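Local coordinates for protein 5,10-methylenetetrahydromethanopterin reductase (Methanopyrus kandleri, PDB 1EZW) that catalyses the reversible, coenzyme F420-dependent reduction of methylene-tetrahydromethanopterin to methyl-tetrahydromethanopterin, a step in methanogenesis from carbon dioxide, at residues A[6-11]-A[32-37]; A[20-25]-A[331-336]; A[90-95]-A[170-175]; A[227-232]-A[321-326]. All coordinates share one frame; numbering follows the deposited sequence. Where two conformers were deposited one is given.

Contact 1: residues A[6-11]-A[32-37]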
loop_
_atom_site.group_PDB
_atom_site.type_symbol
_atom_site.label_atom_id
_atom_site.label_comp_id
_atom_site.label_asym_id
_atom_site.label_seq_id
_atom_site.Cartn_x
_atom_site.Cartn_y
_atom_site.Cartn_z
ATOM N N PHE A 6 -23.677 -9.231 -3.634
ATOM C CA PHE A 6 -22.943 -10.293 -2.961
ATOM C C PHE A 6 -21.862 -9.681 -2.062
ATOM O O PHE A 6 -21.186 -8.729 -2.457
ATOM C CB PHE A 6 -22.288 -11.213 -3.983
ATOM C CG PHE A 6 -23.281 -12.103 -4.683
ATOM C CD1 PHE A 6 -24.088 -11.581 -5.686
ATOM C CD2 PHE A 6 -23.478 -13.395 -4.245
ATOM C CE1 PHE A 6 -25.112 -12.353 -6.243
ATOM C CE2 PHE A 6 -24.517 -14.194 -4.799
ATOM C CZ PHE A 6 -25.314 -13.657 -5.784
ATOM N N GLY A 7 -21.749 -10.212 -0.868
ATOM C CA GLY A 7 -20.728 -9.740 0.067
ATOM C C GLY A 7 -19.871 -10.931 0.462
ATOM O O GLY A 7 -20.210 -12.100 0.192
ATOM N N ILE A 8 -18.747 -10.649 1.111
ATOM C CA ILE A 8 -17.874 -11.702 1.588
ATOM C C ILE A 8 -17.526 -11.331 3.015
ATOM O O ILE A 8 -17.316 -10.152 3.316
ATOM C CB ILE A 8 -16.598 -11.838 0.706
ATOM C CG1 ILE A 8 -15.787 -13.021 1.231
ATOM C CG2 ILE A 8 -15.794 -10.535 0.680
ATOM C CD1 ILE A 8 -14.724 -13.446 0.289
ATOM N N GLU A 9 -17.508 -12.329 3.891
ATOM C CA GLU A 9 -17.184 -12.086 5.298
ATOM C C GLU A 9 -16.022 -12.988 5.618
ATOM O O GLU A 9 -16.084 -14.200 5.434
ATOM C CB GLU A 9 -18.414 -12.377 6.191
ATOM C CG GLU A 9 -18.130 -12.434 7.682
ATOM C CD GLU A 9 -17.832 -13.839 8.139
ATOM O OE1 GLU A 9 -18.698 -14.740 7.950
ATOM O OE2 GLU A 9 -16.731 -14.063 8.678
ATOM N N LEU A 10 -14.934 -12.378 6.098
ATOM C CA LEU A 10 -13.725 -13.122 6.426
ATOM C C LEU A 10 -13.348 -12.874 7.877
ATOM O O LEU A 10 -13.411 -11.730 8.365
ATOM C CB LEU A 10 -12.573 -12.685 5.510
ATOM C CG LEU A 10 -12.727 -13.081 4.029
ATOM C CD1 LEU A 10 -11.709 -12.385 3.157
ATOM C CD2 LEU A 10 -12.599 -14.583 3.888
ATOM N N LEU A 11 -13.027 -13.966 8.579
ATOM C CA LEU A 11 -12.573 -13.882 9.964
ATOM C C LEU A 11 -11.082 -13.548 9.770
ATOM O O LEU A 11 -10.376 -14.213 9.021
ATOM C CB LEU A 11 -12.660 -15.243 10.660
ATOM C CG LEU A 11 -12.328 -15.195 12.150
ATOM C CD1 LEU A 11 -13.531 -14.585 12.882
ATOM C CD2 LEU A 11 -12.038 -16.602 12.697
ATOM N N GLU A 32 -19.629 -6.816 -3.947
ATOM C CA GLU A 32 -19.705 -5.389 -3.662
ATOM C C GLU A 32 -19.488 -5.018 -2.195
ATOM O O GLU A 32 -19.343 -3.836 -1.862
ATOM C CB GLU A 32 -21.034 -4.830 -4.169
ATOM C CG GLU A 32 -21.105 -4.831 -5.705
ATOM C CD GLU A 32 -22.460 -4.379 -6.230
ATOM O OE1 GLU A 32 -22.777 -3.181 -6.137
ATOM O OE2 GLU A 32 -23.212 -5.238 -6.723
ATOM N N TYR A 33 -19.488 -6.011 -1.322
ATOM C CA TYR A 33 -19.230 -5.753 0.099
ATOM C C TYR A 33 -18.235 -6.705 0.687
ATOM O O TYR A 33 -18.284 -7.890 0.395
ATOM C CB TYR A 33 -20.508 -5.930 0.942
ATOM C CG TYR A 33 -21.596 -4.970 0.565
ATOM C CD1 TYR A 33 -22.431 -5.216 -0.536
ATOM C CD2 TYR A 33 -21.787 -3.801 1.293
ATOM C CE1 TYR A 33 -23.433 -4.310 -0.894
ATOM C CE2 TYR A 33 -22.779 -2.888 0.957
ATOM C CZ TYR A 33 -23.604 -3.159 -0.151
ATOM O OH TYR A 33 -24.548 -2.227 -0.521
ATOM N N ALA A 34 -17.366 -6.203 1.583
ATOM C CA ALA A 34 -16.427 -7.099 2.284
ATOM C C ALA A 34 -16.523 -6.705 3.770
ATOM O O ALA A 34 -16.323 -5.517 4.135
ATOM C CB ALA A 34 -14.953 -6.900 1.762
ATOM N N TRP A 35 -16.823 -7.703 4.582
ATOM C CA TRP A 35 -17.019 -7.539 6.013
ATOM C C TRP A 35 -15.954 -8.277 6.777
ATOM O O TRP A 35 -15.701 -9.448 6.525
ATOM C CB TRP A 35 -18.376 -8.125 6.428
ATOM C CG TRP A 35 -19.567 -7.509 5.725
ATOM C CD1 TRP A 35 -20.266 -8.012 4.637
ATOM C CD2 TRP A 35 -20.237 -6.302 6.101
ATOM N NE1 TRP A 35 -21.324 -7.192 4.341
ATOM C CE2 TRP A 35 -21.333 -6.133 5.222
ATOM C CE3 TRP A 35 -20.019 -5.342 7.106
ATOM C CZ2 TRP A 35 -22.222 -5.036 5.313
ATOM C CZ3 TRP A 35 -20.911 -4.249 7.196
ATOM C CH2 TRP A 35 -21.996 -4.112 6.298
ATOM N N ILE A 36 -15.350 -7.596 7.747
ATOM C CA ILE A 36 -14.294 -8.229 8.541
ATOM C C ILE A 36 -14.746 -8.216 9.995
ATOM O O ILE A 36 -15.071 -7.161 10.544
ATOM C CB ILE A 36 -12.938 -7.482 8.394
ATOM C CG1 ILE A 36 -12.376 -7.737 6.983
ATOM C CG2 ILE A 36 -11.930 -8.032 9.429
ATOM C CD1 ILE A 36 -12.052 -9.244 6.778
ATOM N N CYS A 37 -14.792 -9.391 10.612
ATOM C CA CYS A 37 -15.235 -9.522 12.001
ATOM C C CYS A 37 -14.335 -8.783 12.978
ATOM O O CYS A 37 -13.156 -8.545 12.705
ATOM C CB CYS A 37 -15.283 -10.993 12.370
ATOM S SG CYS A 37 -16.118 -11.900 11.096
HETATM O O HOH W 1 -22.405 -8.029 -5.935
#
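Ile8 and Ala34, Leu10 and Ile36 pair across two neighbouring parallel strands, 6-10 and 33-36, of the first beta-alpha-beta unit of a TIM barrel. The connecting helix 16-28 covers the face that bears these four residues, and there the packing is close. Ile8 CG2 meets Ala34 CB at 3.9 Å; the short alanine suits a place that the helix residue Ile23 also touches. The backbone ladder is regular: Ile8 N donates to Tyr33 O, Trp35 N to Ile8 O at 2.8 Å, almost straight (170°), and Leu10 N to Trp35 O. On the inner face Gly7 CA lies 3.9 Å from Tyr33 CB; glycine suits the place, since a beta carbon would press on that CB. Trp35, on the same face, sends its ring into the barrel interior, where NE1 is hydrogen-bonded to Gln321 OE1, while Tyr33 OH is hydrogen-bonded to Lys60 NZ.

The beginning of segment 32-37 is looser. Glu32 is exposed and adopts two conformations, but its backbone is tied to the neighbouring strand: Phe6 O accepts from Glu32 N at 2.9 Å and only weakly from Tyr33 N. A water bridges the strands here, accepting from Phe6 N and, in one conformer, donating to Glu32 OE2. At the other end the strands spread slightly, and the ethyl arm of Ile36 turns across: chi2 (-64°) places CD1 3.2 Å from Leu10 O and 3.7 Å from Leu10 CB.

Contact 2: residues A[20-25]-A[331-336]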
loop_
_atom_site.group_PDB
_atom_site.type_symbol
_atom_site.label_atom_id
_atom_site.label_comp_id
_atom_site.label_asym_id
_atom_site.label_seq_id
_atom_site.Cartn_x
_atom_site.Cartn_y
_atom_site.Cartn_z
ATOM N N ALA A 20 -6.428 -9.591 2.809
ATOM C CA ALA A 20 -6.506 -8.512 1.809
ATOM C C ALA A 20 -6.560 -9.059 0.383
ATOM O O ALA A 20 -7.341 -8.592 -0.439
ATOM C CB ALA A 20 -5.293 -7.557 1.978
ATOM N N HIS A 21 -5.692 -10.035 0.063
ATOM C CA HIS A 21 -5.698 -10.661 -1.256
ATOM C C HIS A 21 -7.086 -11.269 -1.588
ATOM O O HIS A 21 -7.568 -11.088 -2.726
ATOM C CB HIS A 21 -4.638 -11.792 -1.264
ATOM C CG HIS A 21 -4.742 -12.722 -2.446
ATOM N ND1 HIS A 21 -4.506 -12.324 -3.748
ATOM C CD2 HIS A 21 -5.116 -14.021 -2.515
ATOM C CE1 HIS A 21 -4.733 -13.334 -4.559
ATOM N NE2 HIS A 21 -5.105 -14.377 -3.844
ATOM N N LEU A 22 -7.706 -11.962 -0.621
ATOM C CA LEU A 22 -9.009 -12.593 -0.907
ATOM C C LEU A 22 -10.073 -11.544 -1.148
ATOM O O LEU A 22 -10.961 -11.708 -2.011
ATOM C CB LEU A 22 -9.429 -13.554 0.210
ATOM C CG LEU A 22 -8.540 -14.815 0.253
ATOM C CD1 LEU A 22 -8.967 -15.621 1.492
ATOM C CD2 LEU A 22 -8.650 -15.673 -1.038
ATOM N N ILE A 23 -9.948 -10.423 -0.453
ATOM C CA ILE A 23 -10.923 -9.346 -0.698
ATOM C C ILE A 23 -10.730 -8.772 -2.109
ATOM O O ILE A 23 -11.718 -8.468 -2.799
ATOM C CB ILE A 23 -10.800 -8.258 0.376
ATOM C CG1 ILE A 23 -11.274 -8.839 1.721
ATOM C CG2 ILE A 23 -11.693 -7.042 0.014
ATOM C CD1 ILE A 23 -11.119 -7.882 2.945
ATOM N N LYS A 24 -9.472 -8.630 -2.558
ATOM C CA LYS A 24 -9.252 -8.181 -3.936
ATOM C C LYS A 24 -9.843 -9.218 -4.929
ATOM O O LYS A 24 -10.476 -8.818 -5.904
ATOM C CB LYS A 24 -7.738 -7.967 -4.185
ATOM C CG LYS A 24 -7.340 -7.663 -5.649
ATOM C CD LYS A 24 -7.999 -6.374 -6.121
ATOM C CE LYS A 24 -7.265 -5.743 -7.342
ATOM N NZ LYS A 24 -7.407 -6.496 -8.572
ATOM N N VAL A 25 -9.653 -10.516 -4.690
ATOM C CA VAL A 25 -10.234 -11.540 -5.576
ATOM C C VAL A 25 -11.748 -11.393 -5.596
ATOM O O VAL A 25 -12.353 -11.377 -6.684
ATOM C CB VAL A 25 -9.809 -12.953 -5.205
ATOM C CG1 VAL A 25 -10.476 -13.991 -6.169
ATOM C CG2 VAL A 25 -8.257 -13.050 -5.352
ATOM N N ASP A 331 -11.419 -24.495 -1.225
ATOM C CA ASP A 331 -10.289 -23.600 -1.582
ATOM C C ASP A 331 -10.999 -22.241 -1.651
ATOM O O ASP A 331 -11.805 -22.038 -2.565
ATOM C CB ASP A 331 -9.742 -23.992 -2.964
ATOM C CG ASP A 331 -8.611 -23.080 -3.466
ATOM O OD1 ASP A 331 -7.616 -23.618 -4.028
ATOM O OD2 ASP A 331 -8.701 -21.844 -3.360
ATOM N N LYS A 332 -10.724 -21.356 -0.692
ATOM C CA LYS A 332 -11.412 -20.040 -0.642
ATOM C C LYS A 332 -11.288 -19.228 -1.912
ATOM O O LYS A 332 -12.275 -18.669 -2.398
ATOM C CB LYS A 332 -10.942 -19.172 0.560
ATOM C CG LYS A 332 -11.356 -19.710 1.961
ATOM C CD LYS A 332 -11.068 -18.681 3.062
ATOM C CE LYS A 332 -11.893 -18.925 4.328
ATOM N NZ LYS A 332 -11.686 -20.277 4.914
ATOM N N GLU A 333 -10.068 -19.103 -2.446
ATOM C CA GLU A 333 -9.905 -18.324 -3.666
ATOM C C GLU A 333 -10.643 -18.929 -4.868
ATOM O O GLU A 333 -11.331 -18.212 -5.611
ATOM C CB GLU A 333 -8.401 -18.128 -3.962
ATOM C CG GLU A 333 -8.119 -17.481 -5.298
ATOM C CD GLU A 333 -6.663 -17.056 -5.406
ATOM O OE1 GLU A 333 -6.191 -16.882 -6.545
ATOM O OE2 GLU A 333 -6.023 -16.920 -4.338
ATOM N N LYS A 334 -10.524 -20.242 -5.078
ATOM C CA LYS A 334 -11.226 -20.870 -6.209
ATOM C C LYS A 334 -12.733 -20.754 -5.997
ATOM O O LYS A 334 -13.478 -20.610 -6.964
ATOM C CB LYS A 334 -10.879 -22.362 -6.319
ATOM C CG LYS A 334 -9.456 -22.693 -6.704
ATOM C CD LYS A 334 -9.197 -24.176 -6.298
ATOM C CE LYS A 334 -10.383 -25.095 -6.689
ATOM N NZ LYS A 334 -10.363 -26.414 -5.965
ATOM N N ALA A 335 -13.161 -20.796 -4.744
ATOM C CA ALA A 335 -14.598 -20.688 -4.407
ATOM C C ALA A 335 -15.130 -19.298 -4.764
ATOM O O ALA A 335 -16.196 -19.123 -5.360
ATOM C CB ALA A 335 -14.811 -21.002 -2.917
ATOM N N ILE A 336 -14.372 -18.273 -4.404
ATOM C CA ILE A 336 -14.789 -16.934 -4.743
ATOM C C ILE A 336 -14.921 -16.768 -6.254
ATOM O O ILE A 336 -15.845 -16.133 -6.745
ATOM C CB ILE A 336 -13.753 -15.896 -4.171
ATOM C CG1 ILE A 336 -13.832 -15.923 -2.640
ATOM C CG2 ILE A 336 -14.016 -14.481 -4.752
ATOM C CD1 ILE A 336 -12.646 -15.207 -1.925
#
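Helices 20-25 and 332-336 run side by side in nearly the same direction, at 16° with axes 9.9 Å apart, and come nearest where Leu22 faces Glu333. The two methyls of Leu22 part: CD2 rests on Glu333 CB at 3.8 Å and also meets Ile336 CD1, while CD1 crosses the aliphatic chain of Lys332 at CD, 4.0 Å away. One turn later Val25 CG1 meets Ile336 CG2 at 3.8 Å, beta-branched groups that give a rigid, compact surface between helices.

A polar bond borders this apolar seam. Glu333 CG stands anti to the backbone N (chi1 173°), and the extended chain beyond it carries the carboxylate to the histidine. His21 NE2 donates to Glu333 OE2 over 2.7 Å, with 161° at the hydrogen. The oxygen lies in the plane of the imidazole, yet the nitrogen approaches from well above the carboxylate plane. Val25 CG2 sits 3.5 Å above one face of the His21 ring, toward its rim. His21 ND1 is hydrogen-bonded to Thr17 OG1 of the second subunit, and Glu333 OE1 forms a salt bridge with Lys15 NZ of that subunit, which would favour a charged carboxylate. Asp331 is the N-cap of its helix, OD2 accepting from Lys334 N at 3.0 Å. Such near-parallel packing of the first and last barrel helices is characteristic of the outer layer of a TIM barrel, here also a subunit interface.

Contact 3: residues A[90-95]-A[170-175]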
loop_
_atom_site.group_PDB
_atom_site.type_symbol
_atom_site.label_atom_id
_atom_site.label_comp_id
_atom_site.label_asym_id
_atom_site.label_seq_id
_atom_site.Cartn_x
_atom_site.Cartn_y
_atom_site.Cartn_z
ATOM N N ARG A 90 -15.424 4.273 0.642
ATOM C CA ARG A 90 -15.970 2.924 0.550
ATOM C C ARG A 90 -16.329 2.257 1.877
ATOM O O ARG A 90 -16.622 1.071 1.904
ATOM C CB ARG A 90 -14.991 1.996 -0.209
ATOM C CG ARG A 90 -14.922 2.339 -1.679
ATOM C CD ARG A 90 -13.973 1.391 -2.378
ATOM N NE ARG A 90 -12.566 1.617 -2.026
ATOM C CZ ARG A 90 -11.705 0.626 -1.784
ATOM N NH1 ARG A 90 -10.431 0.911 -1.493
ATOM N NH2 ARG A 90 -12.120 -0.634 -1.752
ATOM N N ALA A 91 -16.282 3.004 2.974
ATOM C CA ALA A 91 -16.584 2.396 4.246
ATOM C C ALA A 91 -18.052 2.039 4.442
ATOM O O ALA A 91 -18.935 2.703 3.899
ATOM C CB ALA A 91 -16.145 3.327 5.393
ATOM N N ILE A 92 -18.251 1.015 5.244
ATOM C CA ILE A 92 -19.595 0.587 5.679
ATOM C C ILE A 92 -19.464 0.270 7.163
ATOM O O ILE A 92 -18.373 -0.060 7.670
ATOM C CB ILE A 92 -20.108 -0.652 4.902
ATOM C CG1 ILE A 92 -19.160 -1.839 5.099
ATOM C CG2 ILE A 92 -20.306 -0.280 3.438
ATOM C CD1 ILE A 92 -19.431 -3.080 4.187
ATOM N N ILE A 93 -20.571 0.349 7.908
ATOM C CA ILE A 93 -20.508 0.030 9.331
ATOM C C ILE A 93 -21.402 -1.188 9.616
ATOM O O ILE A 93 -22.547 -1.193 9.155
ATOM C CB ILE A 93 -21.108 1.191 10.167
ATOM C CG1 ILE A 93 -20.288 2.462 9.978
ATOM C CG2 ILE A 93 -21.185 0.768 11.655
ATOM C CD1 ILE A 93 -21.040 3.740 10.433
ATOM N N GLY A 94 -20.871 -2.183 10.338
ATOM C CA GLY A 94 -21.638 -3.343 10.795
ATOM C C GLY A 94 -21.630 -3.213 12.321
ATOM O O GLY A 94 -20.578 -3.270 12.923
ATOM N N MET A 95 -22.787 -3.041 12.974
ATOM C CA MET A 95 -22.787 -2.845 14.423
ATOM C C MET A 95 -23.721 -3.857 15.083
ATOM O O MET A 95 -24.840 -4.033 14.642
ATOM C CB MET A 95 -23.298 -1.419 14.707
ATOM C CG MET A 95 -23.380 -1.065 16.182
ATOM S SD MET A 95 -21.770 -1.005 17.003
ATOM C CE MET A 95 -21.020 0.347 16.134
ATOM N N ASP A 170 -23.510 9.569 4.462
ATOM C CA ASP A 170 -23.945 8.599 3.442
ATOM C C ASP A 170 -23.341 7.212 3.742
ATOM O O ASP A 170 -23.700 6.222 3.087
ATOM C CB ASP A 170 -23.537 9.025 2.030
ATOM C CG ASP A 170 -24.413 10.129 1.477
ATOM O OD1 ASP A 170 -24.088 10.655 0.392
ATOM O OD2 ASP A 170 -25.430 10.453 2.126
ATOM N N ILE A 171 -22.398 7.129 4.697
ATOM C CA ILE A 171 -21.861 5.802 5.047
ATOM C C ILE A 171 -23.015 4.945 5.542
ATOM O O ILE A 171 -23.776 5.364 6.417
ATOM C CB ILE A 171 -20.790 5.901 6.183
ATOM C CG1 ILE A 171 -19.591 6.665 5.638
ATOM C CG2 ILE A 171 -20.369 4.491 6.647
ATOM C CD1 ILE A 171 -18.422 6.801 6.669
ATOM N N PRO A 172 -23.191 3.748 4.970
ATOM C CA PRO A 172 -24.291 2.870 5.394
ATOM C C PRO A 172 -24.123 2.291 6.774
ATOM O O PRO A 172 -23.032 1.896 7.164
ATOM C CB PRO A 172 -24.305 1.756 4.351
ATOM C CG PRO A 172 -23.496 2.267 3.197
ATOM C CD PRO A 172 -22.421 3.150 3.867
ATOM N N PHE A 173 -25.234 2.217 7.509
ATOM C CA PHE A 173 -25.227 1.663 8.834
ATOM C C PHE A 173 -25.975 0.344 8.832
ATOM O O PHE A 173 -27.190 0.315 8.632
ATOM C CB PHE A 173 -25.940 2.619 9.820
ATOM C CG PHE A 173 -25.878 2.173 11.252
ATOM C CD1 PHE A 173 -24.683 2.272 11.997
ATOM C CD2 PHE A 173 -27.016 1.664 11.882
ATOM C CE1 PHE A 173 -24.625 1.880 13.332
ATOM C CE2 PHE A 173 -26.962 1.264 13.226
ATOM C CZ PHE A 173 -25.783 1.367 13.959
ATOM N N TYR A 174 -25.262 -0.755 9.023
ATOM C CA TYR A 174 -25.909 -2.066 9.084
ATOM C C TYR A 174 -25.913 -2.564 10.518
ATOM O O TYR A 174 -24.932 -2.427 11.237
ATOM C CB TYR A 174 -25.117 -3.098 8.232
ATOM C CG TYR A 174 -25.336 -2.991 6.749
ATOM C CD1 TYR A 174 -24.946 -1.860 6.026
ATOM C CD2 TYR A 174 -25.946 -4.040 6.053
ATOM C CE1 TYR A 174 -25.153 -1.767 4.653
ATOM C CE2 TYR A 174 -26.172 -3.966 4.666
ATOM C CZ TYR A 174 -25.771 -2.820 3.970
ATOM O OH TYR A 174 -25.959 -2.636 2.630
ATOM N N MET A 175 -27.018 -3.161 10.959
ATOM C CA MET A 175 -27.076 -3.694 12.293
ATOM C C MET A 175 -27.161 -5.204 12.329
ATOM O O MET A 175 -27.948 -5.790 11.586
ATOM C CB MET A 175 -28.340 -3.186 12.982
ATOM C CG MET A 175 -28.155 -1.955 13.728
ATOM S SD MET A 175 -29.750 -1.648 14.635
ATOM C CE MET A 175 -29.924 -2.700 15.560
#
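Phe173 holds CG anti to its backbone N (chi1 -175°), and Ile93 has CG2 anti to its own (chi1, to CG1, -63°); together these bring the phenyl ring against Ile93 CG2, the side chains crossing at a slant, with Phe173 CD1 3.8 Å from Ile93 CG2. The two residues pair on neighbouring parallel strands of the TIM barrel, 93-95 and 173-175. The ring runs on to Met95, where Met95 CB lies 3.8 Å from Phe173 CZ, while the other branch of Ile93, CG1, meets Ile171 CG2. Helices 73-86 and 127-142 pack against this outer face, so bulky apolar residues suit it.

Three backbone bonds join the strands: Ile93 N to Pro172 O at 3.0 Å, Tyr174 N to Ile93 O, and Met95 N to Tyr174 O. Pro172 has no N-H to offer, and its CD instead lies against Ala91 O at 3.5 Å; that oxygen accepts from Gln167 NE2. The inner face pairs Gly94 with Tyr174. Glycine adds no bulk there, and Trp35 packs edge-to-face with the tyrosine, whose hydroxyl is hydrogen-bonded to Asp225 OD2. At the root of this side chain Ile93 O lies near the ring plane, at its edge, 3.3 Å from Tyr174 CB.

Contact 4: residues A[227-232]-A[321-326]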
loop_
_atom_site.group_PDB
_atom_site.type_symbol
_atom_site.label_atom_id
_atom_site.label_comp_id
_atom_site.label_asym_id
_atom_site.label_seq_id
_atom_site.Cartn_x
_atom_site.Cartn_y
_atom_site.Cartn_z
ATOM N N ALA A 227 -29.264 -8.508 4.632
ATOM C CA ALA A 227 -28.066 -9.297 4.327
ATOM C C ALA A 227 -27.993 -10.586 5.083
ATOM O O ALA A 227 -28.070 -10.614 6.324
ATOM C CB ALA A 227 -26.822 -8.452 4.621
ATOM N N ALA A 228 -27.867 -11.688 4.344
ATOM C CA ALA A 228 -27.750 -12.976 4.981
ATOM C C ALA A 228 -26.278 -13.301 5.212
ATOM O O ALA A 228 -25.538 -13.430 4.246
ATOM C CB ALA A 228 -28.369 -14.067 4.067
ATOM N N TYR A 229 -25.867 -13.377 6.472
ATOM C CA TYR A 229 -24.488 -13.735 6.812
ATOM C C TYR A 229 -24.537 -15.269 6.839
ATOM O O TYR A 229 -24.926 -15.877 7.845
ATOM C CB TYR A 229 -24.141 -13.154 8.195
ATOM C CG TYR A 229 -23.228 -11.926 8.189
ATOM C CD1 TYR A 229 -23.165 -11.063 7.091
ATOM C CD2 TYR A 229 -22.476 -11.607 9.316
ATOM C CE1 TYR A 229 -22.361 -9.894 7.127
ATOM C CE2 TYR A 229 -21.683 -10.459 9.365
ATOM C CZ TYR A 229 -21.629 -9.609 8.275
ATOM O OH TYR A 229 -20.869 -8.455 8.361
ATOM N N THR A 230 -24.128 -15.893 5.733
ATOM C CA THR A 230 -24.213 -17.348 5.587
ATOM C C THR A 230 -22.989 -18.198 5.860
ATOM O O THR A 230 -21.863 -17.696 5.946
ATOM C CB THR A 230 -24.638 -17.711 4.147
ATOM O OG1 THR A 230 -23.516 -17.539 3.249
ATOM C CG2 THR A 230 -25.789 -16.801 3.668
ATOM N N CYS A 231 -23.243 -19.486 6.065
ATOM C CA CYS A 231 -22.198 -20.498 6.122
ATOM C C CYS A 231 -22.298 -20.890 4.638
ATOM O O CYS A 231 -23.357 -21.351 4.171
ATOM C CB CYS A 231 -22.590 -21.665 7.011
ATOM S SG CYS A 231 -21.512 -23.060 6.769
ATOM N N PHE A 232 -21.217 -20.725 3.874
ATOM C CA PHE A 232 -21.326 -20.933 2.436
ATOM C C PHE A 232 -20.235 -21.851 1.942
ATOM O O PHE A 232 -19.078 -21.731 2.384
ATOM C CB PHE A 232 -21.182 -19.546 1.779
ATOM C CG PHE A 232 -21.528 -19.483 0.341
ATOM C CD1 PHE A 232 -22.754 -18.962 -0.059
ATOM C CD2 PHE A 232 -20.590 -19.821 -0.625
ATOM C CE1 PHE A 232 -23.040 -18.764 -1.418
ATOM C CE2 PHE A 232 -20.865 -19.633 -1.987
ATOM C CZ PHE A 232 -22.074 -19.107 -2.382
ATOM N N GLN A 321 -28.830 -9.054 0.099
ATOM C CA GLN A 321 -27.351 -9.148 0.037
ATOM C C GLN A 321 -26.987 -10.536 0.537
ATOM O O GLN A 321 -27.313 -10.903 1.654
ATOM C CB GLN A 321 -26.609 -8.094 0.921
ATOM C CG GLN A 321 -25.069 -8.328 0.859
ATOM C CD GLN A 321 -24.220 -7.340 1.663
ATOM O OE1 GLN A 321 -23.054 -7.664 2.019
ATOM N NE2 GLN A 321 -24.753 -6.139 1.920
ATOM N N VAL A 322 -26.344 -11.338 -0.312
ATOM C CA VAL A 322 -25.950 -12.680 0.102
ATOM C C VAL A 322 -24.485 -12.587 0.554
ATOM O O VAL A 322 -23.623 -12.300 -0.268
ATOM C CB VAL A 322 -26.058 -13.661 -1.063
ATOM C CG1 VAL A 322 -25.570 -15.016 -0.623
ATOM C CG2 VAL A 322 -27.552 -13.773 -1.486
ATOM N N VAL A 323 -24.219 -12.802 1.838
ATOM C CA VAL A 323 -22.832 -12.695 2.311
ATOM C C VAL A 323 -22.249 -14.078 2.416
ATOM O O VAL A 323 -22.668 -14.890 3.223
ATOM C CB VAL A 323 -22.727 -11.998 3.692
ATOM C CG1 VAL A 323 -21.233 -11.849 4.065
ATOM C CG2 VAL A 323 -23.392 -10.569 3.616
ATOM N N VAL A 324 -21.236 -14.316 1.598
ATOM C CA VAL A 324 -20.557 -15.595 1.570
ATOM C C VAL A 324 -19.619 -15.630 2.765
ATOM O O VAL A 324 -18.689 -14.822 2.839
ATOM C CB VAL A 324 -19.747 -15.692 0.264
ATOM C CG1 VAL A 324 -18.809 -16.898 0.298
ATOM C CG2 VAL A 324 -20.707 -15.732 -0.952
ATOM N N GLY A 325 -19.846 -16.566 3.674
ATOM C CA GLY A 325 -19.018 -16.702 4.861
ATOM C C GLY A 325 -18.438 -18.087 4.983
ATOM O O GLY A 325 -18.748 -18.984 4.171
ATOM N N SER A 326 -17.611 -18.258 6.014
ATOM C CA SER A 326 -16.903 -19.496 6.268
ATOM C C SER A 326 -17.786 -20.732 6.048
ATOM O O SER A 326 -18.903 -20.787 6.572
ATOM C CB SER A 326 -16.382 -19.474 7.708
ATOM O OG SER A 326 -15.609 -20.634 7.976
HETATM O O HOH W 2 -19.957 -18.967 8.288
#
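The Phe232 ring carries Val324 CG2 over the centre of one face, a CH-pi contact with the methyl 3.7 Å from the centroid and only 6° off the ring normal. Val324 CG1 touches the same ring at Phe232 CD2, 3.5 Å away. Tyr229 is met differently: Val323 CG2 approaches its edge near the plane, 3.5 Å from Tyr229 CD1, the two side chains lying side by side. Trp35 packs edge-to-face with this tyrosine inside the barrel.

Ala228 exchanges backbone bonds with the other strand, its N donating to Gln321 O and its O accepting from Val323 N. With OG1 between the backbone N and the carbonyl carbon (chi1 76°), Thr230 grips Val323 O twice, through N at 3.1 Å and OG1 at 2.8 Å, which satisfies a buried hydroxyl. Gly325 suits the next position, because Thr230 O lies 3.2 Å from its CA, where a beta carbon would collide with that oxygen; its own O accepts from Phe232 N. A water donates to both Thr230 O and Ser326 O. Thr230 and Phe232, the latter opening the short strand 232-234, extend the pairing past the C-terminal ends of strands 227-229 and 321-324, the seventh and eighth of the TIM barrel.

Overall arrangement
Contacts 1, 3 and 4 are strand pairs of one barrel, and contact 2 belongs to the helical layer around the strands. Strands 5-10 and 321-324 are neighbours, so contacts 1 and 4 (centres 8 Å apart) form one continuous sheet; Gly7 O and Val324 N are 2.8 Å apart, a probable hydrogen bond. Across the interior Trp35 CH2 packs 3.5 Å from Ile92 CD1, joining contacts 1 and 3. Outside, Ile8 CD1 meets Ile336 CD1 at 3.5 Å, seating contact 2 on contact 1. Contacts 2 and 3, with centres about 22 Å apart, do not touch. The magnesium ion, at Thr56 and Ser57, is about 13 Å from the side chains of Ala34 (contact 1) and Ala91 (contact 3) and about 14 Å from His21 (contact 2).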